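Local coordinates for nickel ABC transporter (Nickel-binding protein) (Bacillus halodurans, PDB 3T66) that probably serves as the solute-binding component of an ABC transporter, capturing nickel or a peptide-like solute outside the membrane for uptake, at residues A[32-37]-A[138-143]; A[44-49]-A[132-137]; A[71-76]-A[122-127]. All blocks are in the same frame, centred on the assembly; numbering follows the deposited sequence.

Overall arrangement
The three contacts are nested along the chain like brackets: contact 3 (71-76 with 122-127) is enclosed by contact 2 (44-49 with 132-137), and that in turn by contact 1 (32-37 with 138-143). The second segments of contacts 1 and 2 run directly into one another, so one loop leading from strand 121-126 to strand 162-168 serves both. Centres of contacts 1 and 2, and of contacts 2 and 3, lie about 12 Å apart; those of contacts 1 and 3 lie about 20 Å apart. V138 packs on V46, and F133 and I134 pack on W71. Packing thus leads from the four-stranded sheet, probably part of the additional domain of family 5 binding proteins, through the loop 132-143 to helix 35-38.

Contact 1 (A[32-37]-A[138-143]); sequences MTYIPV and VNPNVS
Y34 lays one face of its ring over P140, and this pair forms the close-packed part of the contact. The proline CB stands 3.9 Å from the centroid of the Y34 ring, 24° off the ring normal, a CH-pi contact shifted toward the CG side: P140 CB is 3.5 Å from Y34 CG, while P140 CG is nearest CD2 of the same ring. Y34 CG is anti to its carbonyl carbon (chi1 -59°), and the ring beyond it reaches P140. Near the rim of the opposite face lies M32 O, 3.9 Å above the plane. V37 extends the apolar patch, its CG2 reaching P140 CB at 4.1 Å and S143 CB at 3.8 Å.

Two asparagine oxygens make the polar edge of the contact. They approach the outer part of the ring obliquely, N141 OD1 at 3.3 Å from Y34 CE1 and N139 OD1 at 3.2 Å from Y34 OH, with both amide planes turned steeply against the ring. The loose side lies toward solvent, where N139 is partly exposed and M32, fully exposed, comes no nearer than 4.5 Å, its SD to N141 OD1. The contact is a worked example of proline-aromatic packing, in which P140 covers one face of the Y34 ring.

Y34 occupies the N-cap position of helix 35-38, whereas P140 opens a short 3-10 turn in the loop between strands 121-126 and 162-168. V37 and S143 both also touch T42, while V138, at the start of the same loop segment, rests on V46 and V48 of strand 46-48.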
loop_
_atom_site.group_PDB
_atom_site.type_symbol
_atom_site.label_atom_id
_atom_site.label_comp_id
_atom_site.label_asym_id
_atom_site.label_seq_id
_atom_site.Cartn_x
_atom_site.Cartn_y
_atom_site.Cartn_z
ATOM N N MET A 32 9.805 -4.835 10.809
ATOM C CA MET A 32 8.430 -4.385 10.646
ATOM C C MET A 32 8.293 -2.901 10.382
ATOM O O MET A 32 7.214 -2.425 10.142
ATOM C CB MET A 32 7.659 -4.687 11.916
ATOM C CG MET A 32 6.687 -5.829 11.827
ATOM S SD MET A 32 6.258 -6.344 10.164
ATOM C CE MET A 32 4.486 -6.204 10.204
ATOM N N THR A 33 9.391 -2.174 10.377
ATOM C CA THR A 33 9.344 -0.740 10.181
ATOM C C THR A 33 9.991 -0.462 8.875
ATOM O O THR A 33 9.853 0.582 8.298
ATOM C CB THR A 33 10.156 -0.103 11.213
ATOM O OG1 THR A 33 10.993 -1.106 11.766
ATOM C CG2 THR A 33 9.284 0.395 12.276
ATOM N N TYR A 34 10.715 -1.461 8.440
ATOM C CA TYR A 34 11.315 -1.549 7.107
ATOM C C TYR A 34 12.438 -0.593 6.904
ATOM O O TYR A 34 12.831 -0.309 5.779
ATOM C CB TYR A 34 10.291 -1.360 6.001
ATOM C CG TYR A 34 9.159 -2.352 6.013
ATOM C CD1 TYR A 34 9.212 -3.510 6.788
ATOM C CD2 TYR A 34 8.026 -2.133 5.235
ATOM C CE1 TYR A 34 8.161 -4.413 6.792
ATOM C CE2 TYR A 34 6.979 -3.030 5.227
ATOM C CZ TYR A 34 7.050 -4.174 5.995
ATOM O OH TYR A 34 6.002 -5.072 5.956
ATOM N N ILE A 35 12.969 -0.123 8.013
ATOM C CA ILE A 35 13.933 0.931 8.023
ATOM C C ILE A 35 15.211 0.489 7.347
ATOM O O ILE A 35 15.797 1.251 6.596
ATOM C CB ILE A 35 14.137 1.399 9.444
ATOM C CG1 ILE A 35 12.741 1.798 10.014
ATOM C CG2 ILE A 35 15.266 2.431 9.519
ATOM C CD1 ILE A 35 12.526 3.245 10.598
ATOM N N PRO A 36 15.625 -0.760 7.559
ATOM C CA PRO A 36 16.822 -1.190 6.830
ATOM C C PRO A 36 16.786 -0.839 5.357
ATOM O O PRO A 36 17.721 -0.209 4.842
ATOM C CB PRO A 36 16.803 -2.690 7.026
ATOM C CG PRO A 36 16.282 -2.808 8.457
ATOM C CD PRO A 36 15.230 -1.739 8.589
ATOM N N VAL A 37 15.705 -1.210 4.689
ATOM C CA VAL A 37 15.544 -0.907 3.279
ATOM C C VAL A 37 15.344 0.591 3.061
ATOM O O VAL A 37 15.897 1.159 2.098
ATOM C CB VAL A 37 14.408 -1.733 2.648
ATOM C CG1 VAL A 37 14.110 -1.292 1.209
ATOM C CG2 VAL A 37 14.781 -3.181 2.659
ATOM N N VAL A 138 9.208 -9.039 -2.496
ATOM C CA VAL A 138 9.335 -7.600 -2.451
ATOM C C VAL A 138 9.364 -7.077 -0.998
ATOM O O VAL A 138 9.917 -6.024 -0.736
ATOM C CB VAL A 138 8.142 -6.961 -3.175
ATOM C CG1 VAL A 138 8.193 -5.416 -3.133
ATOM C CG2 VAL A 138 8.015 -7.458 -4.584
ATOM N N ASN A 139 8.769 -7.824 -0.071
ATOM C CA ASN A 139 8.603 -7.391 1.289
ATOM C C ASN A 139 9.937 -7.050 1.843
ATOM O O ASN A 139 10.828 -7.894 1.875
ATOM C CB ASN A 139 8.053 -8.523 2.124
ATOM C CG ASN A 139 7.154 -8.051 3.250
ATOM O OD1 ASN A 139 7.516 -7.198 4.051
ATOM N ND2 ASN A 139 5.972 -8.650 3.330
ATOM N N PRO A 140 10.087 -5.814 2.302
ATOM C CA PRO A 140 11.297 -5.371 2.893
ATOM C C PRO A 140 11.801 -6.305 3.951
ATOM O O PRO A 140 12.990 -6.317 4.232
ATOM C CB PRO A 140 10.889 -4.060 3.470
ATOM C CG PRO A 140 10.074 -3.513 2.375
ATOM C CD PRO A 140 9.205 -4.682 2.005
ATOM N N ASN A 141 10.911 -7.112 4.505
ATOM C CA ASN A 141 11.238 -8.160 5.484
ATOM C C ASN A 141 12.186 -9.177 5.049
ATOM O O ASN A 141 12.727 -9.888 5.876
ATOM C CB ASN A 141 10.026 -9.025 5.662
ATOM C CG ASN A 141 9.087 -8.415 6.535
ATOM O OD1 ASN A 141 9.437 -7.408 7.185
ATOM N ND2 ASN A 141 7.866 -8.947 6.581
ATOM N N VAL A 142 12.253 -9.375 3.746
ATOM C CA VAL A 142 12.947 -10.483 3.248
ATOM C C VAL A 142 14.122 -9.896 2.557
ATOM O O VAL A 142 14.663 -10.456 1.621
ATOM C CB VAL A 142 12.103 -11.229 2.277
ATOM C CG1 VAL A 142 12.755 -12.545 1.985
ATOM C CG2 VAL A 142 10.794 -11.503 2.854
ATOM N N SER A 143 14.540 -8.749 3.026
ATOM C CA SER A 143 15.686 -8.156 2.422
ATOM C C SER A 143 16.847 -9.038 2.741
ATOM O O SER A 143 16.860 -9.658 3.793
ATOM C CB SER A 143 15.927 -6.784 2.974
ATOM O OG SER A 143 15.738 -6.792 4.338
#

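Contact 2 (A[44-49]-A[132-137]); sequences TLVRVD and EFISEL
V46, on the first strand of the beta-hairpin 46-48/55-57, and L45 just before it pack against I134 and L137, which lie in a helically wound part of the loop after strand 121-126, without regular helix bonding. L45 and L137 meet through their terminal methyls, CD1 of L45 lying 3.8 Å from CD1 of L137 as the two side chains slant across each other. V46 and I134 cross at about a right angle, with V46 CG2 4.2 Å from I134 CG2; the I134 branch involved is anti to its backbone N and lies beside the carbonyl carbon. Next to these methyls, the carbonyl oxygen of L137 faces T44 CB at 3.4 Å.

T44 OG1 sits between the backbone N and the carbonyl carbon (chi1 48°) and donates to V46 O at 2.6 Å, from above the carbonyl plane by 39°. In the partner segment, L137 N bonds to I134 O, closing the turn that carries both apolar residues. I55 and W63 also touch V46 and I134.

The T44 hydroxyl is used within its own segment, so what joins the two segments is mainly buried hydrocarbon, together with the L137 carbonyl against T44 CB.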
loop_
_atom_site.group_PDB
_atom_site.type_symbol
_atom_site.label_atom_id
_atom_site.label_comp_id
_atom_site.label_asym_id
_atom_site.label_seq_id
_atom_site.Cartn_x
_atom_site.Cartn_y
_atom_site.Cartn_z
ATOM N N THR A 44 16.060 -6.153 -1.723
ATOM C CA THR A 44 15.271 -7.378 -1.793
ATOM C C THR A 44 15.587 -8.045 -3.101
ATOM O O THR A 44 16.226 -7.417 -3.939
ATOM C CB THR A 44 13.777 -7.029 -1.746
ATOM O OG1 THR A 44 13.554 -5.972 -2.677
ATOM C CG2 THR A 44 13.331 -6.576 -0.301
ATOM N N LEU A 45 15.150 -9.282 -3.305
ATOM C CA LEU A 45 15.380 -9.943 -4.587
ATOM C C LEU A 45 14.633 -9.272 -5.736
ATOM O O LEU A 45 15.013 -9.318 -6.922
ATOM C CB LEU A 45 14.985 -11.412 -4.523
ATOM C CG LEU A 45 15.637 -12.324 -3.466
ATOM C CD1 LEU A 45 15.101 -13.760 -3.470
ATOM C CD2 LEU A 45 17.108 -12.373 -3.646
ATOM N N VAL A 46 13.573 -8.594 -5.383
ATOM C CA VAL A 46 12.647 -8.171 -6.383
ATOM C C VAL A 46 12.041 -6.917 -5.843
ATOM O O VAL A 46 12.019 -6.772 -4.654
ATOM C CB VAL A 46 11.704 -9.324 -6.595
ATOM C CG1 VAL A 46 10.331 -8.916 -6.534
ATOM C CG2 VAL A 46 12.010 -9.945 -7.907
ATOM N N ARG A 47 11.626 -5.994 -6.701
ATOM C CA ARG A 47 11.138 -4.659 -6.291
ATOM C C ARG A 47 9.947 -4.277 -7.118
ATOM O O ARG A 47 9.662 -4.900 -8.101
ATOM C CB ARG A 47 12.215 -3.552 -6.463
ATOM C CG ARG A 47 12.978 -3.549 -7.835
ATOM C CD ARG A 47 13.943 -2.384 -7.991
ATOM N NE ARG A 47 13.230 -1.106 -7.869
ATOM C CZ ARG A 47 13.449 -0.153 -6.947
ATOM N NH1 ARG A 47 14.401 -0.257 -6.026
ATOM N NH2 ARG A 47 12.714 0.953 -6.969
ATOM N N VAL A 48 9.261 -3.229 -6.698
ATOM C CA VAL A 48 8.223 -2.549 -7.475
ATOM C C VAL A 48 8.843 -1.350 -8.263
ATOM O O VAL A 48 9.228 -0.329 -7.691
ATOM C CB VAL A 48 7.162 -2.022 -6.502
ATOM C CG1 VAL A 48 6.103 -1.231 -7.201
ATOM C CG2 VAL A 48 6.564 -3.151 -5.704
ATOM N N ASP A 49 8.928 -1.482 -9.577
ATOM C CA ASP A 49 9.526 -0.488 -10.438
ATOM C C ASP A 49 8.725 0.804 -10.357
ATOM O O ASP A 49 7.521 0.775 -10.446
ATOM C CB ASP A 49 9.533 -1.099 -11.833
ATOM C CG ASP A 49 9.823 -0.102 -12.942
ATOM O OD1 ASP A 49 10.576 0.899 -12.741
ATOM O OD2 ASP A 49 9.290 -0.363 -14.060
ATOM N N GLU A 132 1.342 -16.451 -6.421
ATOM C CA GLU A 132 1.756 -15.110 -6.107
ATOM C C GLU A 132 3.017 -15.109 -5.296
ATOM O O GLU A 132 3.335 -14.118 -4.657
ATOM C CB GLU A 132 0.626 -14.291 -5.489
ATOM C CG GLU A 132 -0.301 -15.008 -4.525
ATOM C CD GLU A 132 -1.443 -15.844 -5.174
ATOM O OE1 GLU A 132 -2.631 -15.389 -5.159
ATOM O OE2 GLU A 132 -1.151 -16.964 -5.649
ATOM N N PHE A 133 3.768 -16.215 -5.365
ATOM C CA PHE A 133 5.001 -16.370 -4.576
ATOM C C PHE A 133 6.021 -15.222 -4.793
ATOM O O PHE A 133 6.457 -14.638 -3.824
ATOM C CB PHE A 133 5.640 -17.785 -4.733
ATOM C CG PHE A 133 7.055 -17.888 -4.189
ATOM C CD1 PHE A 133 7.289 -17.949 -2.832
ATOM C CD2 PHE A 133 8.138 -17.871 -5.029
ATOM C CE1 PHE A 133 8.600 -17.982 -2.306
ATOM C CE2 PHE A 133 9.462 -17.909 -4.506
ATOM C CZ PHE A 133 9.686 -17.965 -3.152
ATOM N N ILE A 134 6.391 -14.888 -6.036
ATOM C CA ILE A 134 7.437 -13.880 -6.273
ATOM C C ILE A 134 7.128 -12.564 -5.619
ATOM O O ILE A 134 7.982 -11.999 -4.942
ATOM C CB ILE A 134 7.776 -13.670 -7.770
ATOM C CG1 ILE A 134 8.512 -14.896 -8.313
ATOM C CG2 ILE A 134 8.726 -12.488 -7.970
ATOM C CD1 ILE A 134 9.578 -15.465 -7.393
ATOM N N SER A 135 5.894 -12.090 -5.767
ATOM C CA SER A 135 5.553 -10.786 -5.233
ATOM C C SER A 135 5.811 -10.673 -3.718
ATOM O O SER A 135 5.967 -9.543 -3.188
ATOM C CB SER A 135 4.135 -10.378 -5.634
ATOM O OG SER A 135 3.171 -10.842 -4.708
ATOM N N GLU A 136 5.895 -11.828 -3.039
ATOM C CA GLU A 136 6.185 -11.841 -1.618
ATOM C C GLU A 136 7.603 -11.455 -1.354
ATOM O O GLU A 136 7.900 -10.985 -0.251
ATOM C CB GLU A 136 5.978 -13.198 -0.976
ATOM C CG GLU A 136 4.518 -13.661 -0.894
ATOM C CD GLU A 136 3.638 -12.872 0.066
ATOM O OE1 GLU A 136 4.149 -12.076 0.927
ATOM O OE2 GLU A 136 2.410 -13.083 -0.050
ATOM N N LEU A 137 8.489 -11.624 -2.340
ATOM C CA LEU A 137 9.898 -11.325 -2.111
ATOM C C LEU A 137 10.202 -9.826 -2.131
ATOM O O LEU A 137 11.296 -9.383 -1.790
ATOM C CB LEU A 137 10.769 -12.127 -3.060
ATOM C CG LEU A 137 10.560 -13.635 -2.919
ATOM C CD1 LEU A 137 11.376 -14.441 -3.925
ATOM C CD2 LEU A 137 10.866 -14.091 -1.495
#

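Contact 3 (A[71-76]-A[122-127]); sequences WTIKLR and LHITTK
Both I73 and I124 set CG1 anti to the carbonyl carbon (chi1 -61° and -80°), and their extended chi2 torsions bring I73 CD1 to I124 CD1 at 3.8 Å. CG of W71 is likewise anti to its carbonyl carbon, and the indole, turned about chi2, has NE1 3.8 Å from T126 CG2, an oblique approach to the ring. W71, I73, L122 and I124 occupy one face of the sheet. On the other face T72 and H123 lie side by side and point the same way, T72 OG1 being 4.0 Å from H123 ND1.

The backbones of strands 70-75 and 121-126, the central pair of the four-stranded antiparallel sheet, form a regular ladder. W71 and I124 are a hydrogen-bonded pair, each donating to the other at 3.0 Å between W71 N and I124 O and between I124 N and W71 O, both nearly straight. T72 and H123 follow as a non-hydrogen-bonded pair. I73 and L122 form the next hydrogen-bonded pair, in which L122 N to I73 O, at 2.8 Å, is the more bent of the two bonds.

L122 packs on A89 and V92 of helix 89-100, and the W71 ring meets that of F133 with the planes at about 45°. NE1 of W71 bonds weakly to G68 O, and T126 OG1 bonds to E128 O, which satisfies these polar groups at the margin of an apolar layer. Backbone bonds thus fix the register, while apolar side chains of W71, I73, L122 and I124 build the buried face that helix 89-100 partly covers.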
loop_
_atom_site.group_PDB
_atom_site.type_symbol
_atom_site.label_atom_id
_atom_site.label_comp_id
_atom_site.label_asym_id
_atom_site.label_seq_id
_atom_site.Cartn_x
_atom_site.Cartn_y
_atom_site.Cartn_z
ATOM N N TRP A 71 9.873 -22.991 -8.480
ATOM C CA TRP A 71 10.301 -21.682 -8.878
ATOM C C TRP A 71 11.774 -21.711 -9.065
ATOM O O TRP A 71 12.475 -22.383 -8.314
ATOM C CB TRP A 71 10.005 -20.680 -7.778
ATOM C CG TRP A 71 8.607 -20.491 -7.592
ATOM C CD1 TRP A 71 7.788 -21.194 -6.760
ATOM C CD2 TRP A 71 7.798 -19.562 -8.279
ATOM N NE1 TRP A 71 6.515 -20.743 -6.874
ATOM C CE2 TRP A 71 6.480 -19.737 -7.803
ATOM C CE3 TRP A 71 8.051 -18.593 -9.262
ATOM C CZ2 TRP A 71 5.392 -18.970 -8.274
ATOM C CZ3 TRP A 71 6.966 -17.808 -9.739
ATOM C CH2 TRP A 71 5.654 -18.003 -9.234
ATOM N N THR A 72 12.263 -20.950 -10.030
ATOM C CA THR A 72 13.688 -20.878 -10.276
ATOM C C THR A 72 14.108 -19.437 -10.308
ATOM O O THR A 72 13.550 -18.654 -11.082
ATOM C CB THR A 72 14.013 -21.478 -11.651
ATOM O OG1 THR A 72 13.944 -22.902 -11.571
ATOM C CG2 THR A 72 15.395 -21.043 -12.111
ATOM N N ILE A 73 15.106 -19.101 -9.503
ATOM C CA ILE A 73 15.567 -17.757 -9.462
ATOM C C ILE A 73 17.043 -17.723 -9.772
ATOM O O ILE A 73 17.824 -18.231 -8.991
ATOM C CB ILE A 73 15.189 -17.100 -8.101
ATOM C CG1 ILE A 73 13.670 -17.099 -7.988
ATOM C CG2 ILE A 73 15.638 -15.636 -8.015
ATOM C CD1 ILE A 73 13.162 -17.284 -6.626
ATOM N N LYS A 74 17.393 -17.150 -10.935
ATOM C CA LYS A 74 18.767 -16.652 -11.256
ATOM C C LYS A 74 19.084 -15.256 -10.654
ATOM O O LYS A 74 18.346 -14.293 -10.860
ATOM C CB LYS A 74 19.061 -16.652 -12.784
ATOM N N LEU A 75 20.206 -15.169 -9.951
ATOM C CA LEU A 75 20.649 -13.935 -9.319
ATOM C C LEU A 75 21.759 -13.250 -10.099
ATOM O O LEU A 75 22.428 -13.860 -10.913
ATOM C CB LEU A 75 21.217 -14.237 -7.932
ATOM C CG LEU A 75 20.401 -15.199 -7.075
ATOM C CD1 LEU A 75 21.122 -15.596 -5.777
ATOM C CD2 LEU A 75 18.997 -14.612 -6.813
ATOM N N ARG A 76 21.998 -11.985 -9.797
ATOM C CA ARG A 76 23.005 -11.236 -10.500
ATOM C C ARG A 76 24.341 -11.775 -10.071
ATOM O O ARG A 76 24.502 -12.209 -8.914
ATOM C CB ARG A 76 22.913 -9.754 -10.152
ATOM C CG ARG A 76 21.534 -9.126 -10.369
ATOM C CD ARG A 76 21.590 -7.642 -10.090
ATOM N NE ARG A 76 22.749 -7.130 -10.786
ATOM C CZ ARG A 76 22.709 -6.568 -11.991
ATOM N NH1 ARG A 76 21.545 -6.391 -12.585
ATOM N NH2 ARG A 76 23.830 -6.168 -12.592
ATOM N N LEU A 122 18.896 -20.551 -7.933
ATOM C CA LEU A 122 18.206 -21.138 -6.774
ATOM C C LEU A 122 16.988 -21.957 -7.218
ATOM O O LEU A 122 16.358 -21.645 -8.230
ATOM C CB LEU A 122 17.690 -20.032 -5.881
ATOM C CG LEU A 122 18.610 -19.465 -4.820
ATOM C CD1 LEU A 122 17.980 -18.214 -4.289
ATOM C CD2 LEU A 122 18.819 -20.432 -3.684
ATOM N N HIS A 123 16.629 -22.974 -6.444
ATOM C CA HIS A 123 15.437 -23.781 -6.719
ATOM C C HIS A 123 14.559 -23.780 -5.497
ATOM O O HIS A 123 14.996 -24.252 -4.443
ATOM C CB HIS A 123 15.854 -25.201 -7.076
ATOM C CG HIS A 123 16.769 -25.240 -8.251
ATOM N ND1 HIS A 123 16.308 -25.393 -9.544
ATOM C CD2 HIS A 123 18.108 -25.041 -8.342
ATOM C CE1 HIS A 123 17.330 -25.323 -10.380
ATOM N NE2 HIS A 123 18.432 -25.103 -9.676
ATOM N N ILE A 124 13.352 -23.234 -5.598
ATOM C CA ILE A 124 12.561 -23.054 -4.405
ATOM C C ILE A 124 11.283 -23.790 -4.640
ATOM O O ILE A 124 10.730 -23.745 -5.732
ATOM C CB ILE A 124 12.323 -21.567 -4.091
ATOM C CG1 ILE A 124 13.545 -20.952 -3.418
ATOM C CG2 ILE A 124 11.171 -21.398 -3.156
ATOM C CD1 ILE A 124 13.576 -19.425 -3.498
ATOM N N THR A 125 10.821 -24.510 -3.631
ATOM C CA THR A 125 9.604 -25.291 -3.784
ATOM C C THR A 125 8.759 -24.799 -2.692
ATOM O O THR A 125 9.179 -24.832 -1.557
ATOM C CB THR A 125 9.833 -26.816 -3.598
ATOM O OG1 THR A 125 10.780 -27.251 -4.567
ATOM C CG2 THR A 125 8.584 -27.581 -3.834
ATOM N N THR A 126 7.579 -24.318 -3.045
ATOM C CA THR A 126 6.622 -23.814 -2.079
ATOM C C THR A 126 5.811 -25.010 -1.589
ATOM O O THR A 126 5.747 -26.054 -2.269
ATOM C CB THR A 126 5.709 -22.811 -2.760
ATOM O OG1 THR A 126 5.231 -23.388 -3.964
ATOM C CG2 THR A 126 6.463 -21.587 -3.151
ATOM N N LYS A 127 5.168 -24.885 -0.435
ATOM C CA LYS A 127 4.451 -26.035 0.135
ATOM C C LYS A 127 3.458 -26.691 -0.838
ATOM O O LYS A 127 3.338 -27.997 -0.960
ATOM C CB LYS A 127 3.830 -25.620 1.445
ATOM C CG LYS A 127 4.940 -25.509 2.510
ATOM C CD LYS A 127 4.738 -24.392 3.558
ATOM C CE LYS A 127 5.787 -24.475 4.650
ATOM N NZ LYS A 127 5.361 -23.548 5.725
#